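Local coordinates for protein decapping nuclease RAI1 (Candida albicans, PDB 5BUD) that removes NAD caps from the 5' ends of RNAs as a metal-dependent hydrolase and binds and stimulates the exoribonuclease RAT1, at residues E22-A27 / L207-T212; S98-F103 / G215-V220; T102-M107 / A222-C227. All coordinates share one frame; numbering follows the deposited sequence.

How the contacts relate
All three contacts lie in the PD-(D/E)XK nuclease fold and build outward from the neighbouring strands 205-214 and 217-228. Contact 1 adds strand 21-28 to 205-214. Contacts 2 and 3 both pair strand 100-103 with 217-228 and share T102 and F103. Contact 3 is the most central, its centre about 4 Å from the centre of the chain. The centres of contacts 1 and 2 lie farther out, at about 13 and 16 Å, and both are still largely buried. Contact 1 combines aliphatic-aromatic packing with one buried polar pair. Contact 2 is mainly backbone pairing with a polar start. In contact 3 an arginine bonds to a backbone oxygen and a metal-bound water beside the acidic manganese ligands.

Contact 1: E22-A27 / L207-T212; sequences ELFSYA and LSVIRT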
ATOM      1  N   GLU A  22       0.381  15.320   1.385  1.00 25.28           N
ATOM      2  CA  GLU A  22       1.033  14.945   0.138  1.00 26.34           C
ATOM      3  C   GLU A  22       2.139  15.962  -0.146  1.00 27.59           C
ATOM      4  O   GLU A  22       1.917  17.157  -0.011  1.00 25.50           O
ATOM      5  CB  GLU A  22       0.044  14.962  -1.014  1.00 27.17           C
ATOM      6  CG  GLU A  22       0.666  14.638  -2.363  1.00 29.41           C
ATOM      7  CD  GLU A  22      -0.367  14.404  -3.436  1.00 31.42           C
ATOM      8  OE1 GLU A  22      -1.171  13.454  -3.302  1.00 31.41           O
ATOM      9  OE2 GLU A  22      -0.365  15.161  -4.424  1.00 28.26           O
ATOM     10  N   LEU A  23       3.299  15.466  -0.579  1.00 29.70           N
ATOM     11  CA  LEU A  23       4.410  16.297  -1.039  1.00 28.44           C
ATOM     12  C   LEU A  23       4.311  16.472  -2.545  1.00 27.74           C
ATOM     13  O   LEU A  23       4.360  17.595  -3.039  1.00 27.64           O
ATOM     14  CB  LEU A  23       5.756  15.654  -0.665  1.00 28.83           C
ATOM     15  CG  LEU A  23       5.992  15.383   0.835  1.00 31.47           C
ATOM     16  CD1 LEU A  23       7.360  14.749   1.091  1.00 31.53           C
ATOM     17  CD2 LEU A  23       5.827  16.654   1.662  1.00 33.82           C
ATOM     18  N   PHE A  24       4.193  15.363  -3.271  1.00 26.28           N
ATOM     19  CA  PHE A  24       4.013  15.390  -4.711  1.00 26.63           C
ATOM     20  C   PHE A  24       3.424  14.059  -5.149  1.00 26.70           C
ATOM     21  O   PHE A  24       3.158  13.198  -4.310  1.00 26.79           O
ATOM     22  CB  PHE A  24       5.371  15.632  -5.426  1.00 26.73           C
ATOM     23  CG  PHE A  24       6.402  14.561  -5.144  1.00 25.47           C
ATOM     24  CD1 PHE A  24       7.255  14.679  -4.082  1.00 24.34           C
ATOM     25  CD2 PHE A  24       6.475  13.432  -5.930  1.00 26.15           C
ATOM     26  CE1 PHE A  24       8.168  13.700  -3.793  1.00 25.40           C
ATOM     27  CE2 PHE A  24       7.407  12.439  -5.663  1.00 26.55           C
ATOM     28  CZ  PHE A  24       8.246  12.568  -4.585  1.00 25.91           C
ATOM     29  N   SER A  25       3.254  13.895  -6.463  1.00 24.53           N
ATOM     30  CA  SER A  25       2.802  12.668  -7.053  1.00 24.54           C
ATOM     31  C   SER A  25       3.553  12.375  -8.332  1.00 26.36           C
ATOM     32  O   SER A  25       4.206  13.251  -8.887  1.00 24.86           O
ATOM     33  CB  SER A  25       1.327  12.767  -7.395  1.00 26.90           C
ATOM     34  OG  SER A  25       1.108  13.883  -8.224  1.00 27.87           O
ATOM     35  N   TYR A  26       3.402  11.146  -8.802  1.00 25.04           N
ATOM     36  CA  TYR A  26       3.904  10.722 -10.084  1.00 25.69           C
ATOM     37  C   TYR A  26       3.007   9.558 -10.504  1.00 27.07           C
ATOM     38  O   TYR A  26       2.052   9.236  -9.784  1.00 24.60           O
ATOM     39  CB  TYR A  26       5.404  10.379  -9.995  1.00 25.42           C
ATOM     40  CG  TYR A  26       5.824   9.225  -9.122  1.00 25.07           C
ATOM     41  CD1 TYR A  26       5.807   9.320  -7.745  1.00 25.62           C
ATOM     42  CD2 TYR A  26       6.284   8.045  -9.677  1.00 26.36           C
ATOM     43  CE1 TYR A  26       6.215   8.272  -6.928  1.00 24.95           C
ATOM     44  CE2 TYR A  26       6.688   6.986  -8.879  1.00 26.10           C
ATOM     45  CZ  TYR A  26       6.650   7.105  -7.499  1.00 25.34           C
ATOM     46  OH  TYR A  26       7.058   6.038  -6.737  1.00 22.89           O
ATOM     47  N   ALA A  27       3.286   8.934 -11.649  1.00 23.95           N
ATOM     48  CA  ALA A  27       2.360   7.996 -12.217  1.00 26.09           C
ATOM     49  C   ALA A  27       3.091   6.919 -12.993  1.00 29.09           C
ATOM     50  O   ALA A  27       4.281   7.074 -13.307  1.00 31.52           O
ATOM     51  CB  ALA A  27       1.375   8.747 -13.120  1.00 25.88           C
ATOM     52  N   LEU A 207       0.555   7.531  -8.118  1.00 21.09           N
ATOM     53  CA  LEU A 207       1.241   7.409  -6.853  1.00 24.24           C
ATOM     54  C   LEU A 207       1.404   8.730  -6.139  1.00 24.41           C
ATOM     55  O   LEU A 207       1.934   9.703  -6.695  1.00 26.81           O
ATOM     56  CB  LEU A 207       2.604   6.733  -7.022  1.00 25.84           C
ATOM     57  CG  LEU A 207       2.493   5.329  -7.634  1.00 28.11           C
ATOM     58  CD1 LEU A 207       2.811   5.400  -9.115  1.00 30.57           C
ATOM     59  CD2 LEU A 207       3.433   4.355  -6.942  1.00 30.92           C
ATOM     60  N   SER A 208       0.990   8.731  -4.878  1.00 21.32           N
ATOM     61  CA  SER A 208       1.173   9.847  -3.994  1.00 21.29           C
ATOM     62  C   SER A 208       2.389   9.567  -3.127  1.00 21.12           C
ATOM     63  O   SER A 208       2.589   8.450  -2.636  1.00 20.96           O
ATOM     64  CB  SER A 208      -0.051   9.993  -3.096  1.00 20.31           C
ATOM     65  OG  SER A 208      -0.006  11.149  -2.303  1.00 21.85           O
ATOM     66  N   VAL A 209       3.184  10.597  -2.922  1.00 21.88           N
ATOM     67  CA  VAL A 209       4.244  10.582  -1.950  1.00 23.68           C
ATOM     68  C   VAL A 209       3.890  11.574  -0.871  1.00 24.61           C
ATOM     69  O   VAL A 209       3.705  12.769  -1.136  1.00 23.76           O
ATOM     70  CB  VAL A 209       5.603  10.923  -2.573  1.00 23.32           C
ATOM     71  CG1 VAL A 209       6.681  10.945  -1.511  1.00 25.07           C
ATOM     72  CG2 VAL A 209       5.955   9.873  -3.596  1.00 24.71           C
ATOM     73  N   ILE A 210       3.810  11.066   0.361  1.00 24.72           N
ATOM     74  CA  ILE A 210       3.344  11.857   1.487  1.00 24.14           C
ATOM     75  C   ILE A 210       4.400  11.897   2.573  1.00 24.92           C
ATOM     76  O   ILE A 210       5.241  11.002   2.672  1.00 23.91           O
ATOM     77  CB  ILE A 210       2.034  11.288   2.079  1.00 24.62           C
ATOM     78  CG1 ILE A 210       2.242   9.897   2.690  1.00 24.84           C
ATOM     79  CG2 ILE A 210       0.964  11.184   0.999  1.00 24.53           C
ATOM     80  CD1 ILE A 210       1.397   9.694   3.904  1.00 27.35           C
ATOM     81  N   ARG A 211       4.358  12.962   3.364  1.00 26.79           N
ATOM     82  CA  ARG A 211       5.121  13.089   4.583  1.00 28.02           C
ATOM     83  C   ARG A 211       4.121  12.896   5.752  1.00 26.14           C
ATOM     84  O   ARG A 211       3.048  13.456   5.728  1.00 24.41           O
ATOM     85  CB  ARG A 211       5.734  14.480   4.647  1.00 30.96           C
ATOM     86  CG  ARG A 211       6.783  14.710   5.720  1.00 35.05           C
ATOM     87  CD  ARG A 211       7.512  16.031   5.466  1.00 38.92           C
ATOM     88  NE  ARG A 211       8.572  16.342   6.440  1.00 41.79           N
ATOM     89  CZ  ARG A 211       8.374  16.919   7.631  1.00 42.32           C
ATOM     90  NH1 ARG A 211       7.150  17.239   8.046  1.00 40.82           N
ATOM     91  NH2 ARG A 211       9.410  17.178   8.419  1.00 43.73           N
ATOM     92  N   THR A 212       4.495  12.101   6.742  1.00 26.26           N
ATOM     93  CA  THR A 212       3.677  11.889   7.952  1.00 27.36           C
ATOM     94  C   THR A 212       4.641  11.667   9.128  1.00 29.49           C
ATOM     95  O   THR A 212       5.860  11.832   9.002  1.00 27.03           O
ATOM     96  CB  THR A 212       2.687  10.710   7.766  1.00 28.22           C
ATOM     97  OG1 THR A 212       1.700  10.657   8.833  1.00 28.13           O
ATOM     98  CG2 THR A 212       3.445   9.379   7.658  1.00 29.40           C
TER
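Segments 22-27 and 207-212 run antiparallel, their axes 4.4 Å apart at closest approach, and a classic beta bulge breaks their register. This joins strand 21-28 to 205-214 in the nuclease fold. L23 and F24 both face V209. L23 N makes the stronger bond to V209 O, at 2.8 Å, and F24 N adds a weak one. V209 N bonds to F24 O, and Y26 and L207 pair through both their N and O atoms.

The tight part is the face that carries F24, Y26, L207 and V209. Both rings take the crowded first torsion, with CG between the backbone N and the carbonyl carbon (chi1 61° and 64°), bringing their ends closer to the partner strand. V209 CB sits over one face of the F24 ring, 3.9 Å from its centroid, as a CH-pi contact. L207 CB does the same over Y26, 4.1 Å from that centroid. V209 CG2 reaches the edge of the Y26 ring in its plane, 3.7 Å from Y26 CE1. Helix 78-92 packs against this face through L81 and A84. The L207 side chain lies about 4 Å, between nearest atoms, from that of E224, a manganese ligand.

The looser side is near the bulge, where L23 and R211 are partly exposed. L23 CD2 lies 3.7 Å from R211 CB. The extended arginine then leads away, and its NH2 bonds to S97.

The face with S25 and S208 is polar but buried. E22 CG is anti to the backbone N (chi1 178°), and the extended chain carries the carboxylate to S208. S208 OG donates to E22 OE1 at 2.8 Å, from above the carboxylate plane. Y243 OH also hydrogen-bonds this oxygen; if it donates, the charged form of buried E22 would be favoured.

Contact 2: S98-F103 / G215-V220; sequences SDIITF and GNVKLV
D99 has CG anti to its carbonyl carbon (chi1 -61°), which swings OD1 across to the backbone of K218. S98 has OG anti to its backbone N, which turns the hydroxyl toward its own I100 O. These two residues lead into a parallel strand pair of the PD-(D/E)XK nuclease fold, 100-103 beside 217-228. The pair joins these strands away from the metal and substrate sites. The directions of the two short strand segments differ by 39°.

K218 is held through its backbone. Its N-H meets the anti lone pair of D99 OD1 at 2.9 Å, nearly straight at 172°. Its carbonyl oxygen accepts from both D99 N and I100 N. The I100 bond lies in the carbonyl plane, while D99 N approaches from above it.

The parallel ladder then continues. V220 N donates to I100 O in the carbonyl plane. T102 N reaches V220 O nearly along its C=O axis.

Side chains meet on both faces. I100 and L219 lie side by side, with I100 CD1 4.0 Å from L219 CD2. Helix 322-339 comes up to this face, where Y329 touches L219. On the other face I101 CG1 packs on V220 CB, and V209 of strand 205-214 also touches V220. Strand 131-136 pairs with 100-103 through backbone bonds of I101.

I100 O takes a second bond, from S98 OG at 2.7 Å, with the hydroxyl above the carbonyl plane.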
ATOM      1  N   SER A  98      12.969  14.118   6.559  1.00 30.44           N
ATOM      2  CA  SER A  98      12.353  12.889   7.063  1.00 29.63           C
ATOM      3  C   SER A  98      13.437  12.032   7.659  1.00 29.67           C
ATOM      4  O   SER A  98      14.645  12.199   7.337  1.00 32.47           O
ATOM      5  CB  SER A  98      11.663  12.128   5.915  1.00 30.78           C
ATOM      6  OG  SER A  98      11.038  10.926   6.329  1.00 29.30           O
ATOM      7  N   ASP A  99      13.017  11.090   8.493  1.00 29.35           N
ATOM      8  CA  ASP A  99      13.916  10.066   9.024  1.00 27.84           C
ATOM      9  C   ASP A  99      13.938   8.813   8.180  1.00 26.80           C
ATOM     10  O   ASP A  99      14.994   8.163   8.014  1.00 26.89           O
ATOM     11  CB  ASP A  99      13.505   9.741  10.442  1.00 29.05           C
ATOM     12  CG  ASP A  99      13.596  10.965  11.335  1.00 30.59           C
ATOM     13  OD1 ASP A  99      12.611  11.307  11.984  1.00 28.93           O
ATOM     14  OD2 ASP A  99      14.669  11.603  11.329  1.00 31.98           O
ATOM     15  N   ILE A 100      12.767   8.474   7.649  1.00 27.52           N
ATOM     16  CA  ILE A 100      12.563   7.241   6.879  1.00 27.27           C
ATOM     17  C   ILE A 100      11.927   7.567   5.526  1.00 26.14           C
ATOM     18  O   ILE A 100      11.037   8.393   5.447  1.00 28.51           O
ATOM     19  CB  ILE A 100      11.675   6.280   7.691  1.00 28.52           C
ATOM     20  CG1 ILE A 100      12.411   5.847   8.954  1.00 29.89           C
ATOM     21  CG2 ILE A 100      11.297   5.055   6.868  1.00 31.34           C
ATOM     22  CD1 ILE A 100      11.601   4.905   9.840  1.00 31.09           C
ATOM     23  N   ILE A 101      12.405   6.944   4.456  1.00 24.83           N
ATOM     24  CA  ILE A 101      11.747   7.051   3.175  1.00 24.02           C
ATOM     25  C   ILE A 101      11.448   5.653   2.695  1.00 24.25           C
ATOM     26  O   ILE A 101      12.366   4.837   2.566  1.00 23.60           O
ATOM     27  CB  ILE A 101      12.596   7.814   2.172  1.00 24.77           C
ATOM     28  CG1 ILE A 101      12.725   9.282   2.609  1.00 27.28           C
ATOM     29  CG2 ILE A 101      12.026   7.725   0.755  1.00 25.97           C
ATOM     30  CD1 ILE A 101      13.755  10.044   1.771  1.00 28.54           C
ATOM     31  N   THR A 102      10.177   5.370   2.416  1.00 22.04           N
ATOM     32  CA  THR A 102       9.787   4.013   2.083  1.00 22.70           C
ATOM     33  C   THR A 102       8.470   3.934   1.331  1.00 25.15           C
ATOM     34  O   THR A 102       7.880   4.946   0.977  1.00 25.03           O
ATOM     35  CB  THR A 102       9.794   3.093   3.349  1.00 22.43           C
ATOM     36  OG1 THR A 102       9.732   1.691   2.976  1.00 21.44           O
ATOM     37  CG2 THR A 102       8.713   3.440   4.290  1.00 21.77           C
ATOM     38  N   PHE A 103       8.036   2.723   1.026  1.00 26.18           N
ATOM     39  CA  PHE A 103       6.721   2.540   0.422  1.00 26.26           C
ATOM     40  C   PHE A 103       5.692   2.224   1.527  1.00 26.48           C
ATOM     41  O   PHE A 103       5.992   1.559   2.530  1.00 24.17           O
ATOM     42  CB  PHE A 103       6.767   1.442  -0.622  1.00 26.49           C
ATOM     43  CG  PHE A 103       7.570   1.798  -1.829  1.00 27.77           C
ATOM     44  CD1 PHE A 103       8.929   1.535  -1.880  1.00 28.03           C
ATOM     45  CD2 PHE A 103       6.957   2.381  -2.929  1.00 29.58           C
ATOM     46  CE1 PHE A 103       9.669   1.856  -3.016  1.00 29.23           C
ATOM     47  CE2 PHE A 103       7.695   2.716  -4.055  1.00 30.03           C
ATOM     48  CZ  PHE A 103       9.048   2.456  -4.096  1.00 28.36           C
ATOM     49  N   GLY A 215       4.961   9.774  16.953  1.00 31.73           N
ATOM     50  CA  GLY A 215       5.900  10.149  18.012  1.00 34.42           C
ATOM     51  C   GLY A 215       6.771  11.288  17.496  1.00 36.01           C
ATOM     52  O   GLY A 215       6.267  12.251  16.937  1.00 35.64           O
ATOM     53  N   ASN A 216       8.082  11.166  17.635  1.00 34.70           N
ATOM     54  CA  ASN A 216       8.971  12.182  17.109  1.00 38.70           C
ATOM     55  C   ASN A 216       9.676  11.729  15.830  1.00 36.21           C
ATOM     56  O   ASN A 216      10.687  12.302  15.461  1.00 39.53           O
ATOM     57  CB  ASN A 216       9.998  12.590  18.181  1.00 44.06           C
ATOM     58  CG  ASN A 216      10.790  11.401  18.710  1.00 48.97           C
ATOM     59  OD1 ASN A 216      11.268  10.563  17.939  1.00 52.09           O
ATOM     60  ND2 ASN A 216      10.927  11.319  20.030  1.00 49.90           N
ATOM     61  N   VAL A 217       9.149  10.716  15.145  1.00 35.15           N
ATOM     62  CA  VAL A 217       9.775  10.225  13.906  1.00 32.74           C
ATOM     63  C   VAL A 217       9.041  10.739  12.674  1.00 31.66           C
ATOM     64  O   VAL A 217       7.825  10.800  12.664  1.00 30.31           O
ATOM     65  CB  VAL A 217       9.831   8.686  13.874  1.00 33.10           C
ATOM     66  CG1 VAL A 217      10.518   8.201  12.591  1.00 34.86           C
ATOM     67  CG2 VAL A 217      10.595   8.176  15.076  1.00 33.25           C
ATOM     68  N   LYS A 218       9.788  11.119  11.637  1.00 33.28           N
ATOM     69  CA  LYS A 218       9.196  11.561  10.374  1.00 33.90           C
ATOM     70  C   LYS A 218       9.347  10.490   9.300  1.00 32.81           C
ATOM     71  O   LYS A 218      10.432   9.906   9.141  1.00 29.26           O
ATOM     72  CB  LYS A 218       9.857  12.864   9.901  1.00 37.23           C
ATOM     73  CG  LYS A 218       9.503  14.086  10.751  1.00 41.01           C
ATOM     74  CD  LYS A 218       8.020  14.144  11.107  1.00 44.91           C
ATOM     75  CE  LYS A 218       7.652  15.342  11.982  1.00 49.73           C
ATOM     76  NZ  LYS A 218       7.827  15.018  13.431  1.00 51.38           N
ATOM     77  N   LEU A 219       8.257  10.233   8.580  1.00 29.89           N
ATOM     78  CA  LEU A 219       8.265   9.248   7.494  1.00 30.26           C
ATOM     79  C   LEU A 219       7.704   9.813   6.221  1.00 28.94           C
ATOM     80  O   LEU A 219       6.708  10.509   6.259  1.00 28.47           O
ATOM     81  CB  LEU A 219       7.443   8.026   7.847  1.00 30.83           C
ATOM     82  CG  LEU A 219       7.900   7.281   9.101  1.00 32.42           C
ATOM     83  CD1 LEU A 219       6.995   7.687  10.247  1.00 30.35           C
ATOM     84  CD2 LEU A 219       7.841   5.774   8.852  1.00 32.70           C
ATOM     85  N   VAL A 220       8.348   9.473   5.105  1.00 26.07           N
ATOM     86  CA  VAL A 220       7.823   9.728   3.778  1.00 26.28           C
ATOM     87  C   VAL A 220       7.413   8.387   3.187  1.00 24.39           C
ATOM     88  O   VAL A 220       8.216   7.458   3.180  1.00 24.77           O
ATOM     89  CB  VAL A 220       8.892  10.432   2.924  1.00 26.52           C
ATOM     90  CG1 VAL A 220       8.491  10.484   1.446  1.00 26.30           C
ATOM     91  CG2 VAL A 220       9.116  11.824   3.493  1.00 29.94           C
TER

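Contact 3: T102-M107 / A222-C227; sequences TFREIM and AGEIDC. With MN (manganese (II) ion), chain F; MN (manganese (II) ion), chain E.
E224 O is gripped by three donors: R104 NH1 at 2.9 Å, R104 NH2 in a weak bond, and a water. The same water accepts from R104 NH2 at 2.6 Å and is a ligand of one manganese ion, long at 2.6 Å.

R104 is the first residue of helix 104-112, just after strand 100-103. Its CG takes the crowded position (chi1 81°) and the chain bends at chi2. The side chain therefore lies along strand 217-228. G223 CA, with no side chain to block this path, lies over one guanidinium face toward its rim, 3.8 Å from R104 CG.

The parallel pairing of the strands ends here. A222 N donates to T102 O. R104 N donates to A222 O, nearly straight at 173°. F103 CD2 touches A222 CB.

E224 OE1 binds the first manganese at 2.3 Å. D226 bridges the pair, with OD1 on this ion and OD2 on the second at 2.1 Å. E245 and L246 O also bind the second ion, and an RNA phosphate binds the first. R104 thus acts through the shared water as a second-shell residue, probably orienting it, and its positive charge would help offset the acidic cluster.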
ATOM      1  N   THR A 102      10.177   5.370   2.416  1.00 22.04           N
ATOM      2  CA  THR A 102       9.787   4.013   2.083  1.00 22.70           C
ATOM      3  C   THR A 102       8.470   3.934   1.331  1.00 25.15           C
ATOM      4  O   THR A 102       7.880   4.946   0.977  1.00 25.03           O
ATOM      5  CB  THR A 102       9.794   3.093   3.349  1.00 22.43           C
ATOM      6  OG1 THR A 102       9.732   1.691   2.976  1.00 21.44           O
ATOM      7  CG2 THR A 102       8.713   3.440   4.290  1.00 21.77           C
ATOM      8  N   PHE A 103       8.036   2.723   1.026  1.00 26.18           N
ATOM      9  CA  PHE A 103       6.721   2.540   0.422  1.00 26.26           C
ATOM     10  C   PHE A 103       5.692   2.224   1.527  1.00 26.48           C
ATOM     11  O   PHE A 103       5.992   1.559   2.530  1.00 24.17           O
ATOM     12  CB  PHE A 103       6.767   1.442  -0.622  1.00 26.49           C
ATOM     13  CG  PHE A 103       7.570   1.798  -1.829  1.00 27.77           C
ATOM     14  CD1 PHE A 103       8.929   1.535  -1.880  1.00 28.03           C
ATOM     15  CD2 PHE A 103       6.957   2.381  -2.929  1.00 29.58           C
ATOM     16  CE1 PHE A 103       9.669   1.856  -3.016  1.00 29.23           C
ATOM     17  CE2 PHE A 103       7.695   2.716  -4.055  1.00 30.03           C
ATOM     18  CZ  PHE A 103       9.048   2.456  -4.096  1.00 28.36           C
ATOM     19  N   ARG A 104       4.479   2.721   1.345  1.00 27.78           N
ATOM     20  CA  ARG A 104       3.399   2.477   2.306  1.00 28.16           C
ATOM     21  C   ARG A 104       3.086   1.007   2.569  1.00 28.48           C
ATOM     22  O   ARG A 104       2.743   0.668   3.702  1.00 24.69           O
ATOM     23  CB  ARG A 104       2.111   3.195   1.901  1.00 32.19           C
ATOM     24  CG  ARG A 104       1.323   2.465   0.846  1.00 36.81           C
ATOM     25  CD  ARG A 104      -0.132   2.247   1.248  1.00 37.19           C
ATOM     26  NE  ARG A 104      -0.773   1.626   0.109  1.00 38.88           N
ATOM     27  CZ  ARG A 104      -1.528   2.233  -0.807  1.00 41.23           C
ATOM     28  NH1 ARG A 104      -1.846   3.538  -0.742  1.00 41.80           N
ATOM     29  NH2 ARG A 104      -1.989   1.495  -1.807  1.00 45.22           N
ATOM     30  N   GLU A 105       3.230   0.127   1.574  1.00 26.57           N
ATOM     31  CA  GLU A 105       2.915  -1.286   1.787  1.00 31.25           C
ATOM     32  C   GLU A 105       3.848  -1.897   2.823  1.00 29.18           C
ATOM     33  O   GLU A 105       3.475  -2.802   3.578  1.00 27.53           O
ATOM     34  CB  GLU A 105       2.991  -2.090   0.485  1.00 39.02           C
ATOM     35  CG  GLU A 105       2.298  -3.431   0.598  1.00 47.47           C
ATOM     36  CD  GLU A 105       2.886  -4.529  -0.279  1.00 56.46           C
ATOM     37  OE1 GLU A 105       2.506  -5.705  -0.062  1.00 60.59           O
ATOM     38  OE2 GLU A 105       3.713  -4.230  -1.169  1.00 61.88           O
ATOM     39  N   ILE A 106       5.059  -1.373   2.881  1.00 28.27           N
ATOM     40  CA  ILE A 106       6.018  -1.822   3.847  1.00 27.24           C
ATOM     41  C   ILE A 106       5.572  -1.485   5.283  1.00 25.21           C
ATOM     42  O   ILE A 106       5.590  -2.366   6.129  1.00 22.90           O
ATOM     43  CB  ILE A 106       7.417  -1.276   3.526  1.00 27.78           C
ATOM     44  CG1 ILE A 106       7.940  -1.994   2.268  1.00 28.22           C
ATOM     45  CG2 ILE A 106       8.332  -1.519   4.699  1.00 27.62           C
ATOM     46  CD1 ILE A 106       9.158  -1.355   1.653  1.00 32.17           C
ATOM     47  N   MET A 107       5.173  -0.251   5.559  1.00 24.21           N
ATOM     48  CA  MET A 107       4.633   0.085   6.890  1.00 24.43           C
ATOM     49  C   MET A 107       3.300  -0.565   7.210  1.00 24.69           C
ATOM     50  O   MET A 107       3.007  -0.843   8.391  1.00 25.36           O
ATOM     51  CB  MET A 107       4.522   1.595   7.065  1.00 27.25           C
ATOM     52  CG  MET A 107       5.876   2.270   7.089  1.00 29.33           C
ATOM     53  SD  MET A 107       6.928   1.614   8.407  1.00 36.21           S
ATOM     54  CE  MET A 107       8.431   1.544   7.491  1.00 35.51           C
ATOM     55  N   ALA A 222       5.486   6.327  -0.124  1.00 21.82           N
ATOM     56  CA  ALA A 222       4.933   6.335  -1.472  1.00 21.39           C
ATOM     57  C   ALA A 222       3.844   5.276  -1.546  1.00 23.04           C
ATOM     58  O   ALA A 222       4.049   4.156  -1.125  1.00 21.42           O
ATOM     59  CB  ALA A 222       6.030   6.057  -2.508  1.00 21.57           C
ATOM     60  N   GLY A 223       2.675   5.637  -2.062  1.00 24.10           N
ATOM     61  CA  GLY A 223       1.604   4.686  -2.200  1.00 24.74           C
ATOM     62  C   GLY A 223       0.695   4.995  -3.353  1.00 24.75           C
ATOM     63  O   GLY A 223       0.458   6.150  -3.706  1.00 22.74           O
ATOM     64  N   GLU A 224       0.158   3.937  -3.909  1.00 23.59           N
ATOM     65  CA  GLU A 224      -0.690   4.049  -5.061  1.00 27.60           C
ATOM     66  C   GLU A 224      -2.107   4.392  -4.600  1.00 25.54           C
ATOM     67  O   GLU A 224      -2.555   3.899  -3.574  1.00 25.28           O
ATOM     68  CB  GLU A 224      -0.598   2.761  -5.849  1.00 31.55           C
ATOM     69  CG  GLU A 224      -1.274   2.781  -7.197  1.00 37.95           C
ATOM     70  CD  GLU A 224      -2.524   1.932  -7.218  1.00 42.69           C
ATOM     71  OE1 GLU A 224      -2.942   1.473  -6.128  1.00 44.59           O
ATOM     72  OE2 GLU A 224      -3.071   1.726  -8.322  1.00 46.16           O
ATOM     73  N   ILE A 225      -2.754   5.308  -5.328  1.00 23.97           N
ATOM     74  CA  ILE A 225      -4.073   5.848  -4.971  1.00 24.47           C
ATOM     75  C   ILE A 225      -5.090   5.354  -5.985  1.00 22.66           C
ATOM     76  O   ILE A 225      -4.854   5.430  -7.190  1.00 24.90           O
ATOM     77  CB  ILE A 225      -4.034   7.392  -4.937  1.00 25.03           C
ATOM     78  CG1 ILE A 225      -3.100   7.905  -3.836  1.00 26.55           C
ATOM     79  CG2 ILE A 225      -5.439   7.982  -4.771  1.00 24.62           C
ATOM     80  CD1 ILE A 225      -3.497   7.456  -2.436  1.00 29.45           C
ATOM     81  N   ASP A 226      -6.217   4.821  -5.533  1.00 21.83           N
ATOM     82  CA  ASP A 226      -7.198   4.249  -6.465  1.00 21.16           C
ATOM     83  C   ASP A 226      -7.970   5.312  -7.225  1.00 21.41           C
ATOM     84  O   ASP A 226      -8.143   5.217  -8.441  1.00 21.44           O
ATOM     85  CB  ASP A 226      -8.186   3.325  -5.760  1.00 21.04           C
ATOM     86  CG  ASP A 226      -7.566   1.982  -5.405  1.00 20.99           C
ATOM     87  OD1 ASP A 226      -6.563   1.651  -6.056  1.00 18.76           O
ATOM     88  OD2 ASP A 226      -8.120   1.245  -4.560  1.00 19.62           O
ATOM     89  N   CYS A 227      -8.444   6.315  -6.522  1.00 19.88           N
ATOM     90  CA  CYS A 227      -9.184   7.384  -7.190  1.00 21.44           C
ATOM     91  C   CYS A 227      -9.437   8.543  -6.272  1.00 21.37           C
ATOM     92  O   CYS A 227      -9.058   8.517  -5.092  1.00 19.66           O
ATOM     93  CB  CYS A 227     -10.504   6.868  -7.811  1.00 22.16           C
ATOM     94  SG  CYS A 227     -11.754   6.251  -6.637  1.00 21.45           S
TER
HETATM   95 MN    MN F 402      -4.860   0.372  -5.467  1.00 44.29          MN
HETATM   96 MN    MN E 401      -7.836  -0.775  -3.972  1.00 22.25          MN
HETATM   97  O   HOH W   1      -4.152   1.554  -3.302  1.00 28.91           O
HETATM   98  O   HOH W   2      -8.752  -1.503  -5.779  1.00 20.12           O